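Local coordinates for ABC-type transport system, molybdenum-specific extracellular solute-binding protein (Clostridium difficile, PDB 4KD5) that probably binds molybdate or tungstate outside the cell as the solute-binding component of an ABC transporter, at residues M20-E25 with F224-Y229; P55-I60 with K200-V205; K111-G116 with D142-A147. One frame throughout, in Å; residues are numbered along the deposited sequence.

Interaction 1: residues M20-E25 with F224-Y229; sequences MAKIEE and FEEFGY
Helix 17-28 meets the end of helix 218-226 and the turn after it through a contact that is apolar and close-packed on its inner side and loose and charged on its outer side. The inner side is built on the Phe224 ring. With chi1 at -74° its CG stands anti to the carbonyl carbon, and the far end of the ring, CE1, CZ and CE2, is presented to helix 17-28. Met20, present as selenomethionine, leaves its backbone pointing away, but its chain is bent at chi2 and chi3 and curls back, which brings its SE to 4.0 Å from Phe224 CZ. Met20 SE lies at the edge of the Phe224 ring, 5.1 Å from its centroid, a Met-aromatic contact. Ile23 crosses the phenylalanine at about a right angle and sets its CD1 3.9 Å from Phe224 CE2, so two neighbouring parts of the ring tip are occupied by one helix.

Lys22 has CG anti to its backbone N (chi1 -176°), and its CB still packs closely on the second ring, 3.8 Å from Phe227 CE2. Beyond it, at the charged tips, the contact loosens. The bent lysine chain crosses the extended Glu226 side chain, and its NZ reaches only 3.8 Å from Glu226 OE2, a long salt bridge that probably contributes little directional grip. No hydrogen bond joins the two segments. The turn is instead held from within: Phe224 O accepts from both Phe227 N and Tyr229 N.

Deeper in the fold, Phe224 also rests on Leu84 and Val85 of strand 82-94, Ile23 packs on Phe211, Phe214 and Leu215 of helix 205-215, and Met20 touches Tyr40 of strand 34-41, so the pair of helices lies against both the sheet and a third helix.

Interaction 2: residues P55-I60 with K200-V205; sequences PCDLFI and KASKNV. With FMT (formic acid), chain H.
An ST turn at Ser202, in the loop between strand 193-198 and helix 205-215, is tied to Asp57 just before strand 58-60. The two strands are antiparallel neighbours in the sheet, and a side-chain bond joins the two segments beside one end of that pairing.

Asp57 carries it. Its CB lies 3.8 Å from Ser202 OG, and chi1 of -62° sets CG anti to the carbonyl carbon, from where the carboxylate turns toward the loop; Asp57 CG is 3.5 Å from Ser202 OG. At the tip the two oxygens divide their work. OD1 accepts the Ser202 hydroxyl in a short hydrogen bond of 2.6 Å from OG, through its anti lone pair, the one directed away from the other oxygen. OD2 accepts from the backbone N of Asn9, on strand 6-13. The carboxylate of a buried aspartate is therefore gripped at both ends, and it links the loop to a neighbouring strand.

Ser202 can serve two partners because chi1 of 167° puts OG anti to its own backbone N, while CB points toward Asp57. The hydroxyl donates its hydrogen bond to the aspartate and accepts one from an N-H further along the loop. A formic acid molecule, probably from the crystallisation liquor, accepts from Ala201 N at 2.8 Å through its O1. The ST turn itself is closed by Asn204 N, which donates to Ser202 OG over 3.0 Å at an angle of 153°.

Interaction 3: residues K111-G116 with D142-A147; sequences KKIAVG and DKLVFA
Strands 113-116 and 144-147 run parallel, and their side chains pair off in register, Ile113 beside Leu144, Ala114 beside Val145 and Val115 beside Phe146. The paired chains project to the same face, so Ile113, Leu144, Val115 and Phe146 share one side of the sheet while Ala114, Val145 and Ala147 occupy the other. Ile113 and Leu144 lie alongside each other, and Leu144 CD1 settles 3.7 Å from Ile113 CB and equally close to its CG2. Val115 and Phe146 repeat the arrangement: Val115 CG2, in the crowded position between its backbone N and carbonyl carbon, comes 3.6 Å from Phe146 CD1. Gly116 O sits in the plane of the Phe146 ring, at its edge.

Lys143 approaches differently, crossing Ile113 obliquely. Its aliphatic part runs past the backbone of Lys111, with CB 3.4 Å from Lys111 O, and its NZ is held beyond the strands by the carbonyls of Val110 and Leu105.

Between the strands, four backbone hydrogen bonds alternate in direction. Ile113 N donates to Lys143 O and Val145 N to Ile113 O, in both cases from above the carbonyl plane; the second is almost straight at its hydrogen, 176°. Further along, Val115 N approaches Val145 O nearly along the C=O axis over 3.0 Å, and Ala147 N lies 2.8 Å from Val115 O, in that carbonyl's plane. The strand axes nevertheless diverge by 39°, the twist of the sheet.

Strand 164-168 pairs parallel with 113-116, and helix 150-159 covers Ala114 and Ala147. With helix 122-133 connecting the strands, this is a beta-alpha-beta unit of the periplasmic-binding-protein fold, whose strand ends at Gly116 and Ala147 lead toward the predicted molybdate-site residues Ala123 and Val150.

Interactions 1 and 2 touch: Met20 SE of the first packs 3.9 Å from Ile60 CD1 of the second, and helix 205-215 is common to their surroundings. Interaction 3 stands apart, on the opposite side of the chain's centre, its nearest atoms about 17 Å from interaction 1 and about 21 Å from interaction 2. All three combine buried and exposed residues, but their chemistry follows their place. Between helices, interaction 1 relies on side-chain packing with a weak charged fringe; at a strand end, interaction 2 rests on a single buried polar link; within a sheet, interaction 3 is dominated by backbone hydrogen bonds and buries the largest surface.

Interaction 1: residues M20-E25 with F224-Y229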
# COMPACT_ATOMS: atom_id res chain seq x y z
N MSE A 20 18.51 -7.24 13.03
CA MSE A 20 17.28 -6.45 12.99
C MSE A 20 17.47 -5.03 13.53
O MSE A 20 16.70 -4.13 13.21
CB MSE A 20 16.17 -7.15 13.77
CG MSE A 20 15.71 -8.46 13.17
SE MSE A 20 15.29 -8.35 11.28
CE MSE A 20 13.75 -7.19 11.40
N ALA A 21 18.50 -4.84 14.35
CA ALA A 21 18.81 -3.51 14.87
C ALA A 21 19.37 -2.60 13.78
O ALA A 21 19.05 -1.42 13.72
CB ALA A 21 19.78 -3.62 16.03
N LYS A 22 20.22 -3.15 12.91
CA LYS A 22 20.74 -2.40 11.78
C LYS A 22 19.65 -2.22 10.73
O LYS A 22 19.64 -1.23 10.00
CB LYS A 22 21.96 -3.11 11.19
CG LYS A 22 22.66 -2.36 10.06
CD LYS A 22 23.44 -1.16 10.59
CE LYS A 22 24.69 -0.89 9.75
NZ LYS A 22 24.39 -0.61 8.32
N ILE A 23 18.73 -3.18 10.66
CA ILE A 23 17.57 -3.08 9.78
C ILE A 23 16.67 -1.90 10.18
O ILE A 23 16.15 -1.18 9.32
CB ILE A 23 16.75 -4.39 9.76
CG1 ILE A 23 17.50 -5.51 9.04
CG2 ILE A 23 15.38 -4.17 9.13
CD1 ILE A 23 17.69 -5.27 7.55
N GLU A 24 16.49 -1.70 11.48
CA GLU A 24 15.65 -0.62 11.99
C GLU A 24 16.21 0.77 11.68
O GLU A 24 15.50 1.62 11.14
CB GLU A 24 15.44 -0.77 13.50
CG GLU A 24 14.20 -1.57 13.89
CD GLU A 24 14.19 -1.96 15.36
OE1 GLU A 24 13.30 -1.49 16.10
OE2 GLU A 24 15.08 -2.74 15.78
N GLU A 25 17.48 0.99 12.00
CA GLU A 25 18.12 2.28 11.77
C GLU A 25 18.25 2.60 10.28
O GLU A 25 18.26 3.77 9.89
CB GLU A 25 19.49 2.35 12.46
CG GLU A 25 20.69 2.04 11.56
CD GLU A 25 21.55 3.26 11.28
OE1 GLU A 25 22.72 3.10 10.86
OE2 GLU A 25 21.05 4.39 11.47
N PHE A 224 21.96 -8.16 6.26
CA PHE A 224 21.97 -9.49 6.85
C PHE A 224 23.30 -10.20 6.63
O PHE A 224 23.68 -11.06 7.43
CB PHE A 224 20.82 -10.34 6.29
CG PHE A 224 19.46 -9.96 6.81
CD1 PHE A 224 19.12 -10.21 8.13
CD2 PHE A 224 18.52 -9.37 5.98
CE1 PHE A 224 17.86 -9.86 8.61
CE2 PHE A 224 17.27 -9.03 6.45
CZ PHE A 224 16.94 -9.28 7.77
N GLU A 225 24.02 -9.83 5.57
CA GLU A 225 25.32 -10.43 5.27
C GLU A 225 26.45 -9.85 6.13
O GLU A 225 27.52 -10.46 6.25
CB GLU A 225 25.63 -10.32 3.77
CG GLU A 225 24.69 -11.16 2.90
CD GLU A 225 24.71 -10.77 1.43
OE1 GLU A 225 25.58 -9.96 1.04
OE2 GLU A 225 23.85 -11.26 0.67
N GLU A 226 26.22 -8.69 6.73
CA GLU A 226 27.15 -8.13 7.71
C GLU A 226 27.14 -9.00 8.96
O GLU A 226 28.11 -9.02 9.72
CB GLU A 226 26.74 -6.70 8.08
CG GLU A 226 26.78 -5.70 6.95
CD GLU A 226 26.19 -4.35 7.34
OE1 GLU A 226 25.90 -4.16 8.54
OE2 GLU A 226 26.01 -3.49 6.46
N PHE A 227 26.04 -9.70 9.18
CA PHE A 227 25.85 -10.45 10.41
C PHE A 227 26.00 -11.96 10.19
O PHE A 227 25.59 -12.76 11.03
CB PHE A 227 24.51 -10.09 11.05
CG PHE A 227 24.45 -8.67 11.55
CD1 PHE A 227 24.79 -8.36 12.86
CD2 PHE A 227 24.06 -7.63 10.71
CE1 PHE A 227 24.75 -7.05 13.32
CE2 PHE A 227 24.02 -6.32 11.16
CZ PHE A 227 24.36 -6.03 12.47
N GLY A 228 26.59 -12.33 9.06
CA GLY A 228 26.94 -13.72 8.80
C GLY A 228 25.88 -14.51 8.05
O GLY A 228 26.08 -15.68 7.72
N TYR A 229 24.75 -13.87 7.78
CA TYR A 229 23.70 -14.53 7.01
C TYR A 229 24.01 -14.48 5.53
O TYR A 229 24.96 -13.80 5.11
CB TYR A 229 22.34 -13.92 7.34
CG TYR A 229 21.97 -14.13 8.78
CD1 TYR A 229 21.38 -15.32 9.20
CD2 TYR A 229 22.23 -13.16 9.73
CE1 TYR A 229 21.05 -15.52 10.52
CE2 TYR A 229 21.90 -13.35 11.05
CZ TYR A 229 21.31 -14.54 11.44
OH TYR A 229 20.98 -14.73 12.75

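Interaction 2: residues P55-I60 with K200-V205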
# COMPACT_ATOMS: atom_id res chain seq x y z
N PRO A 55 -1.68 -9.28 17.79
CA PRO A 55 -1.55 -8.30 16.71
C PRO A 55 -0.14 -8.17 16.16
O PRO A 55 0.59 -7.24 16.50
CB PRO A 55 -1.98 -6.99 17.38
CG PRO A 55 -1.69 -7.19 18.83
CD PRO A 55 -1.96 -8.65 19.10
N CYS A 56 0.25 -9.12 15.30
CA CYS A 56 1.55 -9.08 14.67
C CYS A 56 1.39 -8.74 13.20
O CYS A 56 0.41 -9.11 12.57
CB CYS A 56 2.26 -10.43 14.83
SG CYS A 56 2.66 -10.84 16.54
N ASP A 57 2.36 -8.01 12.65
CA ASP A 57 2.28 -7.57 11.26
C ASP A 57 3.17 -8.39 10.32
O ASP A 57 2.74 -8.77 9.24
CB ASP A 57 2.64 -6.08 11.14
CG ASP A 57 1.67 -5.20 11.89
OD1 ASP A 57 0.49 -5.16 11.51
OD2 ASP A 57 2.11 -4.53 12.85
N LEU A 58 4.40 -8.64 10.75
CA LEU A 58 5.33 -9.44 9.97
C LEU A 58 5.96 -10.50 10.88
O LEU A 58 6.17 -10.26 12.07
CB LEU A 58 6.42 -8.55 9.36
CG LEU A 58 7.25 -9.12 8.21
CD1 LEU A 58 6.54 -8.92 6.88
CD2 LEU A 58 8.62 -8.47 8.16
N PHE A 59 6.24 -11.68 10.32
CA PHE A 59 6.85 -12.76 11.09
C PHE A 59 8.05 -13.34 10.34
O PHE A 59 7.94 -13.71 9.17
CB PHE A 59 5.80 -13.84 11.39
CG PHE A 59 6.35 -15.04 12.10
CD1 PHE A 59 7.29 -14.91 13.11
CD2 PHE A 59 5.89 -16.31 11.78
CE1 PHE A 59 7.77 -16.02 13.77
CE2 PHE A 59 6.37 -17.43 12.43
CZ PHE A 59 7.32 -17.28 13.43
N ILE A 60 9.19 -13.39 11.01
CA ILE A 60 10.40 -14.00 10.46
C ILE A 60 10.73 -15.24 11.28
O ILE A 60 10.98 -15.15 12.48
CB ILE A 60 11.59 -13.04 10.49
CG1 ILE A 60 11.17 -11.64 10.03
CG2 ILE A 60 12.73 -13.57 9.64
CD1 ILE A 60 12.28 -10.61 10.08
N LYS A 200 -1.91 -12.23 8.14
CA LYS A 200 -3.22 -11.96 7.54
C LYS A 200 -4.05 -10.97 8.35
O LYS A 200 -4.69 -10.07 7.80
CB LYS A 200 -3.98 -13.27 7.37
CG LYS A 200 -5.29 -13.15 6.62
CD LYS A 200 -5.06 -12.87 5.15
CE LYS A 200 -5.98 -13.71 4.28
NZ LYS A 200 -5.86 -15.16 4.60
N ALA A 201 -4.04 -11.13 9.67
CA ALA A 201 -4.85 -10.30 10.56
C ALA A 201 -4.31 -8.88 10.72
O ALA A 201 -4.96 -8.04 11.34
CB ALA A 201 -5.01 -10.95 11.91
N SER A 202 -3.11 -8.64 10.20
CA SER A 202 -2.48 -7.32 10.30
C SER A 202 -3.38 -6.22 9.75
O SER A 202 -4.05 -6.39 8.73
CB SER A 202 -1.16 -7.31 9.54
OG SER A 202 -0.69 -6.00 9.37
N LYS A 203 -3.39 -5.09 10.44
CA LYS A 203 -4.18 -3.94 10.02
C LYS A 203 -3.35 -3.00 9.15
O LYS A 203 -3.81 -1.95 8.73
CB LYS A 203 -4.74 -3.20 11.23
CG LYS A 203 -6.00 -3.82 11.81
CD LYS A 203 -5.99 -3.81 13.33
CE LYS A 203 -7.36 -3.44 13.89
NZ LYS A 203 -8.46 -4.24 13.28
N ASN A 204 -2.10 -3.40 8.90
CA ASN A 204 -1.22 -2.66 8.01
C ASN A 204 -0.51 -3.59 7.03
O ASN A 204 0.72 -3.66 7.01
CB ASN A 204 -0.20 -1.85 8.81
CG ASN A 204 -0.84 -0.75 9.64
OD1 ASN A 204 -1.08 -0.92 10.83
ND2 ASN A 204 -1.12 0.38 9.00
N VAL A 205 -1.30 -4.31 6.23
CA VAL A 205 -0.76 -5.27 5.28
C VAL A 205 0.22 -4.63 4.30
O VAL A 205 1.34 -5.12 4.12
CB VAL A 205 -1.88 -6.02 4.53
CG1 VAL A 205 -1.31 -6.92 3.45
CG2 VAL A 205 -2.71 -6.84 5.49
C FMT H . -3.32 -14.08 11.86
O1 FMT H . -3.72 -13.65 10.78
O2 FMT H . -3.73 -13.72 12.96

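Interaction 3: residues K111-G116 with D142-A147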
# COMPACT_ATOMS: atom_id res chain seq x y z
N LYS A 111 41.34 -34.46 17.17
CA LYS A 111 41.01 -35.52 18.10
C LYS A 111 39.60 -35.32 18.64
O LYS A 111 38.89 -36.28 18.93
CB LYS A 111 42.02 -35.56 19.25
CG LYS A 111 43.45 -35.86 18.79
CD LYS A 111 44.46 -35.74 19.93
CE LYS A 111 45.84 -36.25 19.51
NZ LYS A 111 46.35 -35.58 18.28
N LYS A 112 39.18 -34.07 18.75
CA LYS A 112 37.89 -33.75 19.33
C LYS A 112 37.09 -32.79 18.45
O LYS A 112 37.48 -31.63 18.25
CB LYS A 112 38.07 -33.20 20.76
CG LYS A 112 38.83 -34.17 21.67
CD LYS A 112 39.03 -33.63 23.07
CE LYS A 112 37.70 -33.48 23.76
NZ LYS A 112 37.82 -32.82 25.08
N ILE A 113 35.98 -33.29 17.92
CA ILE A 113 35.08 -32.51 17.07
C ILE A 113 33.85 -32.07 17.86
O ILE A 113 33.05 -32.90 18.30
CB ILE A 113 34.63 -33.33 15.84
CG1 ILE A 113 35.85 -33.74 15.00
CG2 ILE A 113 33.64 -32.55 14.99
CD1 ILE A 113 35.52 -34.61 13.81
N ALA A 114 33.69 -30.77 18.05
CA ALA A 114 32.56 -30.24 18.81
C ALA A 114 31.34 -30.02 17.92
O ALA A 114 31.42 -29.34 16.90
CB ALA A 114 32.94 -28.94 19.49
N VAL A 115 30.21 -30.60 18.32
CA VAL A 115 28.93 -30.38 17.63
C VAL A 115 27.81 -30.18 18.64
O VAL A 115 27.94 -30.58 19.80
CB VAL A 115 28.55 -31.56 16.71
CG1 VAL A 115 29.57 -31.76 15.59
CG2 VAL A 115 28.38 -32.83 17.52
N GLY A 116 26.71 -29.58 18.21
CA GLY A 116 25.54 -29.47 19.07
C GLY A 116 24.83 -30.81 19.19
O GLY A 116 24.96 -31.66 18.30
N ASP A 142 34.26 -41.65 17.72
CA ASP A 142 35.25 -41.56 18.80
C ASP A 142 35.76 -40.14 19.02
O ASP A 142 36.41 -39.86 20.03
CB ASP A 142 36.42 -42.51 18.53
CG ASP A 142 36.94 -42.40 17.10
OD1 ASP A 142 36.20 -42.79 16.18
OD2 ASP A 142 38.09 -41.96 16.91
N LYS A 143 35.46 -39.24 18.08
CA LYS A 143 35.92 -37.86 18.16
C LYS A 143 34.81 -36.90 18.57
O LYS A 143 35.07 -35.82 19.08
CB LYS A 143 36.50 -37.42 16.81
CG LYS A 143 37.55 -38.36 16.23
CD LYS A 143 38.64 -37.56 15.51
CE LYS A 143 39.37 -38.42 14.47
NZ LYS A 143 40.50 -37.69 13.83
N LEU A 144 33.57 -37.31 18.32
CA LEU A 144 32.42 -36.44 18.52
C LEU A 144 32.12 -36.13 20.00
O LEU A 144 31.91 -37.04 20.81
CB LEU A 144 31.18 -37.06 17.87
CG LEU A 144 30.74 -36.53 16.50
CD1 LEU A 144 31.82 -35.69 15.84
CD2 LEU A 144 30.32 -37.66 15.58
N VAL A 145 32.13 -34.84 20.34
CA VAL A 145 31.66 -34.37 21.65
C VAL A 145 30.48 -33.42 21.45
O VAL A 145 30.43 -32.68 20.48
CB VAL A 145 32.79 -33.70 22.46
CG1 VAL A 145 33.70 -34.74 23.07
CG2 VAL A 145 33.58 -32.75 21.59
N PHE A 146 29.53 -33.44 22.38
CA PHE A 146 28.25 -32.77 22.16
C PHE A 146 27.97 -31.62 23.14
O PHE A 146 27.96 -31.82 24.36
CB PHE A 146 27.12 -33.80 22.19
CG PHE A 146 27.26 -34.90 21.17
CD1 PHE A 146 26.64 -34.80 19.94
CD2 PHE A 146 28.03 -36.03 21.44
CE1 PHE A 146 26.77 -35.81 18.99
CE2 PHE A 146 28.17 -37.04 20.50
CZ PHE A 146 27.54 -36.93 19.28
N ALA A 147 27.74 -30.43 22.59
CA ALA A 147 27.47 -29.23 23.40
C ALA A 147 25.98 -28.89 23.50
O ALA A 147 25.19 -29.30 22.65
CB ALA A 147 28.24 -28.05 22.86